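PDB 4YY2: dTor_3x33L from Synthetic construct, which has no known biological function, being a computationally designed left-handed alpha/alpha toroid built from three repeats. Local coordinates for residues A[6-12]-A[97-103]; A[45-49]-A[78-82]. All coordinates share one frame; numbering follows the deposited sequence.

Contact 1: residues A[6-12]-A[97-103]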
loop_
_atom_site.group_PDB
_atom_site.type_symbol
_atom_site.label_atom_id
_atom_site.label_comp_id
_atom_site.label_asym_id
_atom_site.label_seq_id
_atom_site.Cartn_x
_atom_site.Cartn_y
_atom_site.Cartn_z
ATOM N N LYS A 6 4.772 -1.073 14.296
ATOM C CA LYS A 6 4.940 -2.450 14.625
ATOM C C LYS A 6 4.401 -3.311 13.507
ATOM O O LYS A 6 5.169 -4.050 12.974
ATOM C CB LYS A 6 4.303 -2.870 15.986
ATOM C CG LYS A 6 5.206 -2.723 17.174
ATOM C CD LYS A 6 6.333 -3.719 17.075
ATOM C CE LYS A 6 7.558 -3.164 17.745
ATOM N NZ LYS A 6 8.768 -3.643 17.029
ATOM N N SER A 7 3.120 -3.250 13.200
ATOM C CA SER A 7 2.499 -4.352 12.396
ATOM C C SER A 7 2.808 -4.179 10.891
ATOM O O SER A 7 3.078 -3.051 10.424
ATOM C CB SER A 7 0.999 -4.353 12.589
ATOM O OG SER A 7 0.405 -3.266 11.850
ATOM N N PRO A 8 2.699 -5.257 10.113
ATOM C CA PRO A 8 2.920 -5.106 8.662
ATOM C C PRO A 8 1.998 -4.034 8.016
ATOM O O PRO A 8 2.427 -3.243 7.182
ATOM C CB PRO A 8 2.571 -6.493 8.130
ATOM C CG PRO A 8 3.007 -7.402 9.254
ATOM C CD PRO A 8 2.531 -6.662 10.484
ATOM N N THR A 9 0.736 -4.023 8.442
ATOM C CA THR A 9 -0.217 -2.994 7.981
ATOM C C THR A 9 0.219 -1.570 8.305
ATOM O O THR A 9 0.143 -0.692 7.428
ATOM C CB THR A 9 -1.639 -3.322 8.429
ATOM O OG1 THR A 9 -2.006 -4.579 7.861
ATOM C CG2 THR A 9 -2.648 -2.273 7.888
ATOM N N GLU A 10 0.646 -1.335 9.530
ATOM C CA GLU A 10 1.158 -0.027 9.926
ATOM C C GLU A 10 2.331 0.428 9.116
ATOM O O GLU A 10 2.389 1.555 8.668
ATOM C CB GLU A 10 1.609 -0.146 11.338
ATOM C CG GLU A 10 1.108 0.918 12.222
ATOM C CD GLU A 10 1.518 0.703 13.680
ATOM O OE1 GLU A 10 2.010 -0.411 14.073
ATOM O OE2 GLU A 10 1.325 1.688 14.427
ATOM N N VAL A 11 3.241 -0.489 8.826
ATOM C CA VAL A 11 4.371 -0.164 7.978
ATOM C C VAL A 11 3.906 0.161 6.533
ATOM O O VAL A 11 4.382 1.149 5.912
ATOM C CB VAL A 11 5.408 -1.266 7.960
ATOM C CG1 VAL A 11 6.544 -0.934 7.023
ATOM C CG2 VAL A 11 5.950 -1.543 9.362
ATOM N N LEU A 12 2.971 -0.633 5.992
ATOM C CA LEU A 12 2.428 -0.328 4.655
ATOM C C LEU A 12 1.789 1.054 4.618
ATOM O O LEU A 12 2.002 1.856 3.646
ATOM C CB LEU A 12 1.394 -1.377 4.168
ATOM C CG LEU A 12 2.019 -2.754 3.907
ATOM C CD1 LEU A 12 0.939 -3.788 3.649
ATOM C CD2 LEU A 12 3.049 -2.733 2.792
ATOM N N PHE A 97 10.519 -1.639 4.085
ATOM C CA PHE A 97 9.519 -2.399 4.725
ATOM C C PHE A 97 10.136 -3.278 5.852
ATOM O O PHE A 97 9.710 -3.221 7.014
ATOM C CB PHE A 97 8.706 -3.190 3.744
ATOM C CG PHE A 97 7.694 -4.132 4.396
ATOM C CD1 PHE A 97 6.427 -3.665 4.788
ATOM C CD2 PHE A 97 7.998 -5.470 4.597
ATOM C CE1 PHE A 97 5.510 -4.543 5.383
ATOM C CE2 PHE A 97 7.062 -6.342 5.192
ATOM C CZ PHE A 97 5.824 -5.847 5.568
ATOM N N TRP A 98 11.120 -4.066 5.491
ATOM C CA TRP A 98 11.698 -5.009 6.440
ATOM C C TRP A 98 12.453 -4.268 7.533
ATOM O O TRP A 98 12.477 -4.725 8.697
ATOM C CB TRP A 98 12.521 -6.095 5.687
ATOM C CG TRP A 98 11.640 -7.088 4.967
ATOM C CD1 TRP A 98 11.383 -7.123 3.646
ATOM C CD2 TRP A 98 10.897 -8.160 5.536
ATOM N NE1 TRP A 98 10.527 -8.135 3.347
ATOM C CE2 TRP A 98 10.186 -8.776 4.496
ATOM C CE3 TRP A 98 10.731 -8.644 6.843
ATOM C CZ2 TRP A 98 9.368 -9.922 4.688
ATOM C CZ3 TRP A 98 9.905 -9.782 7.033
ATOM C CH2 TRP A 98 9.220 -10.377 5.959
ATOM N N LYS A 99 13.044 -3.119 7.176
ATOM C CA LYS A 99 13.774 -2.303 8.161
ATOM C C LYS A 99 12.840 -1.796 9.206
ATOM O O LYS A 99 13.143 -1.861 10.403
ATOM C CB LYS A 99 14.482 -1.076 7.561
ATOM C CG LYS A 99 15.974 -1.227 7.446
ATOM C CD LYS A 99 16.584 -0.073 6.656
ATOM C CE LYS A 99 17.742 -0.532 5.809
ATOM N NZ LYS A 99 18.344 0.633 5.105
ATOM N N GLU A 100 11.706 -1.283 8.750
ATOM C CA GLU A 100 10.766 -0.588 9.633
ATOM C C GLU A 100 10.077 -1.599 10.523
ATOM O O GLU A 100 9.735 -1.345 11.654
ATOM C CB GLU A 100 9.738 0.191 8.834
ATOM C CG GLU A 100 10.254 1.479 8.191
ATOM C CD GLU A 100 10.846 2.440 9.216
ATOM O OE1 GLU A 100 10.167 2.741 10.221
ATOM O OE2 GLU A 100 12.022 2.818 9.055
ATOM N N LEU A 101 9.808 -2.759 9.958
ATOM C CA LEU A 101 9.205 -3.851 10.722
ATOM C C LEU A 101 10.141 -4.216 11.886
ATOM O O LEU A 101 9.680 -4.425 12.995
ATOM C CB LEU A 101 8.967 -5.041 9.792
ATOM C CG LEU A 101 7.900 -6.029 10.198
ATOM C CD1 LEU A 101 6.494 -5.406 10.152
ATOM C CD2 LEU A 101 7.983 -7.247 9.284
ATOM N N SER A 102 11.433 -4.220 11.582
ATOM C CA SER A 102 12.577 -4.611 12.463
ATOM C C SER A 102 12.726 -3.772 13.714
ATOM O O SER A 102 13.453 -4.175 14.621
ATOM C CB SER A 102 13.928 -4.462 11.718
ATOM O OG SER A 102 14.183 -5.495 10.783
ATOM N N LEU A 103 12.149 -2.575 13.706
ATOM C CA LEU A 103 12.104 -1.712 14.885
ATOM C C LEU A 103 10.642 -1.414 15.215
ATOM O O LEU A 103 10.080 -1.954 16.173
ATOM C CB LEU A 103 12.888 -0.433 14.638
ATOM C CG LEU A 103 12.338 0.512 13.577
ATOM C CD1 LEU A 103 11.322 1.487 14.164
ATOM C CD2 LEU A 103 13.449 1.281 12.897
#
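Lys6 opens the contact through its backbone oxygen, which lies 3.4 Å from CD1 of Leu101. Its side chain, bent at chi2 and chi4, brings NZ round to the carbonyl oxygen of the C-terminal Leu103; the modelled separation is implausibly short and Leu103 is poorly ordered, so the bond is doubtful. Ser7 is the N-cap of helix 8-20 and turns away from the partner helix. Its OG accepts from Glu10 N at 3.0 Å, while Glu10 OE1 takes the N-H of Ser7 on its anti lone pair (N-H...O angle 160°), completing a capping box that fixes the first turn beside the chain end. Pro8 adds the side of its ring: CG approaches Leu101 CD1, CB approaches CZ of Phe97, and the backbone O of Pro8 sits at the edge of that ring, 3.8 Å from CE1. Val11 carries the centre by splitting its two methyls between partners. With CG1 anti to the backbone N (chi1 177°), that methyl comes within 3.5 Å of Phe97 CD1 and also meets Glu100 CB, and CG2 rests against Leu101 CD1 at 4.0 Å. Leu12 closes the row, its CD2 4.0 Å from Phe97 CE1. The Phe97 ring thus fills the angle between Pro8, Val11 and Leu12, and it also touches Leu15 of helix 8-20 and Leu79 of helix 74-86; an alanine here would probably open a gap beside Val11 CG1 and leave Leu12 CD2 without its aromatic neighbour. The segment axes run 124° apart, with a closest approach of 9.7 Å. This joining of the first helix to the last is the closure characteristic of an alpha/alpha toroid, here by apolar packing between the two ends of one chain.

Contact 2: residues A[45-49]-A[78-82]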
loop_
_atom_site.group_PDB
_atom_site.type_symbol
_atom_site.label_atom_id
_atom_site.label_comp_id
_atom_site.label_asym_id
_atom_site.label_seq_id
_atom_site.Cartn_x
_atom_site.Cartn_y
_atom_site.Cartn_z
ATOM N N LEU A 45 -6.195 -0.574 1.139
ATOM C CA LEU A 45 -4.801 -0.296 0.818
ATOM C C LEU A 45 -4.648 -0.014 -0.659
ATOM O O LEU A 45 -3.941 0.898 -1.079
ATOM C CB LEU A 45 -3.891 -1.448 1.233
ATOM C CG LEU A 45 -3.718 -1.599 2.780
ATOM C CD1 LEU A 45 -3.023 -2.910 3.112
ATOM C CD2 LEU A 45 -2.972 -0.435 3.384
ATOM N N LEU A 46 -5.341 -0.817 -1.481
ATOM C CA LEU A 46 -5.256 -0.635 -2.960
ATOM C C LEU A 46 -5.831 0.710 -3.368
ATOM O O LEU A 46 -5.238 1.413 -4.241
ATOM C CB LEU A 46 -5.970 -1.818 -3.669
ATOM C CG LEU A 46 -5.197 -3.138 -3.507
ATOM C CD1 LEU A 46 -6.086 -4.294 -3.902
ATOM C CD2 LEU A 46 -3.877 -3.181 -4.262
ATOM N N GLU A 47 -6.947 1.118 -2.757
ATOM C CA GLU A 47 -7.466 2.447 -3.074
ATOM C C GLU A 47 -6.475 3.563 -2.700
ATOM O O GLU A 47 -6.381 4.603 -3.399
ATOM C CB GLU A 47 -8.804 2.632 -2.401
ATOM C CG GLU A 47 -9.855 1.710 -3.014
ATOM C CD GLU A 47 -11.247 1.870 -2.424
ATOM O OE1 GLU A 47 -11.463 2.674 -1.530
ATOM O OE2 GLU A 47 -12.153 1.125 -2.825
ATOM N N LEU A 48 -5.834 3.403 -1.566
ATOM C CA LEU A 48 -4.880 4.435 -1.065
ATOM C C LEU A 48 -3.687 4.525 -1.965
ATOM O O LEU A 48 -3.161 5.630 -2.225
ATOM C CB LEU A 48 -4.493 4.191 0.385
ATOM C CG LEU A 48 -5.584 4.411 1.428
ATOM C CD1 LEU A 48 -5.163 3.810 2.760
ATOM C CD2 LEU A 48 -5.912 5.893 1.555
ATOM N N ILE A 49 -3.263 3.373 -2.477
ATOM C CA ILE A 49 -2.152 3.302 -3.412
ATOM C C ILE A 49 -2.473 3.971 -4.737
ATOM O O ILE A 49 -1.655 4.767 -5.270
ATOM C CB ILE A 49 -1.679 1.858 -3.621
ATOM C CG1 ILE A 49 -1.024 1.327 -2.331
ATOM C CG2 ILE A 49 -0.745 1.754 -4.799
ATOM C CD1 ILE A 49 -0.918 -0.176 -2.300
ATOM N N LEU A 78 1.724 -5.646 -3.053
ATOM C CA LEU A 78 1.461 -4.307 -2.485
ATOM C C LEU A 78 2.713 -3.445 -2.454
ATOM O O LEU A 78 2.658 -2.237 -2.769
ATOM C CB LEU A 78 0.868 -4.433 -1.080
ATOM C CG LEU A 78 -0.564 -5.003 -1.070
ATOM C CD1 LEU A 78 -0.987 -5.370 0.348
ATOM C CD2 LEU A 78 -1.591 -4.028 -1.635
ATOM N N LEU A 79 3.828 -4.069 -2.068
ATOM C CA LEU A 79 5.091 -3.326 -2.039
ATOM C C LEU A 79 5.467 -2.827 -3.444
ATOM O O LEU A 79 6.004 -1.715 -3.595
ATOM C CB LEU A 79 6.197 -4.106 -1.365
ATOM C CG LEU A 79 5.929 -4.312 0.137
ATOM C CD1 LEU A 79 6.808 -5.410 0.711
ATOM C CD2 LEU A 79 6.138 -3.009 0.900
ATOM N N GLU A 80 5.299 -3.693 -4.428
ATOM C CA GLU A 80 5.612 -3.347 -5.826
ATOM C C GLU A 80 4.714 -2.221 -6.344
ATOM O O GLU A 80 5.198 -1.270 -6.986
ATOM C CB GLU A 80 5.560 -4.575 -6.715
ATOM C CG GLU A 80 6.635 -5.556 -6.306
ATOM C CD GLU A 80 6.805 -6.744 -7.228
ATOM O OE1 GLU A 80 6.017 -6.887 -8.170
ATOM O OE2 GLU A 80 7.751 -7.538 -6.970
ATOM N N LEU A 81 3.456 -2.242 -5.945
ATOM C CA LEU A 81 2.526 -1.185 -6.256
ATOM C C LEU A 81 2.880 0.123 -5.583
ATOM O O LEU A 81 2.785 1.173 -6.187
ATOM C CB LEU A 81 1.100 -1.612 -5.924
ATOM C CG LEU A 81 0.571 -2.718 -6.823
ATOM C CD1 LEU A 81 -0.775 -3.323 -6.366
ATOM C CD2 LEU A 81 0.447 -2.232 -8.261
ATOM N N ILE A 82 3.320 0.043 -4.332
ATOM C CA ILE A 82 3.795 1.245 -3.595
ATOM C C ILE A 82 5.062 1.833 -4.224
ATOM O O ILE A 82 5.217 3.068 -4.401
ATOM C CB ILE A 82 4.021 0.940 -2.115
ATOM C CG1 ILE A 82 2.691 0.654 -1.449
ATOM C CG2 ILE A 82 4.753 2.108 -1.441
ATOM C CD1 ILE A 82 2.774 0.003 -0.062
#
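Ile49 CD1 points between two residues of the facing helix, 3.8 Å from Ile82 CG1 and 4.0 Å from Leu78 CD2. It is the most deeply engaged side chain of the contact: CG1 lies anti to the carbonyl carbon (chi1 -68°) and the extended chi2 (162°) carries CD1 on to Leu78 and Ile82, whereas CG2, on the other branch, reaches Leu81 and rests 4.0 Å from its CB. One turn earlier, Leu46 uses a single methyl for two neighbours. Its CD2 meets Leu78 CD2 at 3.6 Å, the two side chains crossing at about a right angle, and touches Leu81 CD1 at 3.8 Å. Packing is looser at Leu45, whose CD1 stands 4.2 Å from Leu78 CD1; this residue also packs on Leu13 and Ile16 of helix 8-20 and on Phe31 of helix 24-36. The contact itself is buried and has no solvent side. Polar side chains appear only at the partly exposed Glu47, salt-bridged to Lys39 and Lys61, and Glu80, paired with Lys94. The two segments run nearly parallel, 16° apart with axes 10.5 Å from each other. No hydrogen bond or salt bridge spans them: the association rests on burial of leucine and isoleucine methyls, and any specificity probably comes from the fit of the branched side chains.

The two contacts lie 15 Å apart between centres. The centre of contact 2 is about 3 Å from the centre of the chain, that of contact 1 about 12 Å. In sequence, both segments of contact 2 fall between those of contact 1: helix 8-20 comes first, then helices 41-53 and 74-86, and finally helix 90-101, which directly follows 74-86. They meet in one apolar cluster, where Leu79 CD2 lies 3.6 Å from Leu12 CD2 and Leu12 CD1 lies 4.1 Å from Leu45 CD1. Contact 2 thus joins inner helices of the ring, contact 1 seals its ends, and Leu12 continues the closure into the central core.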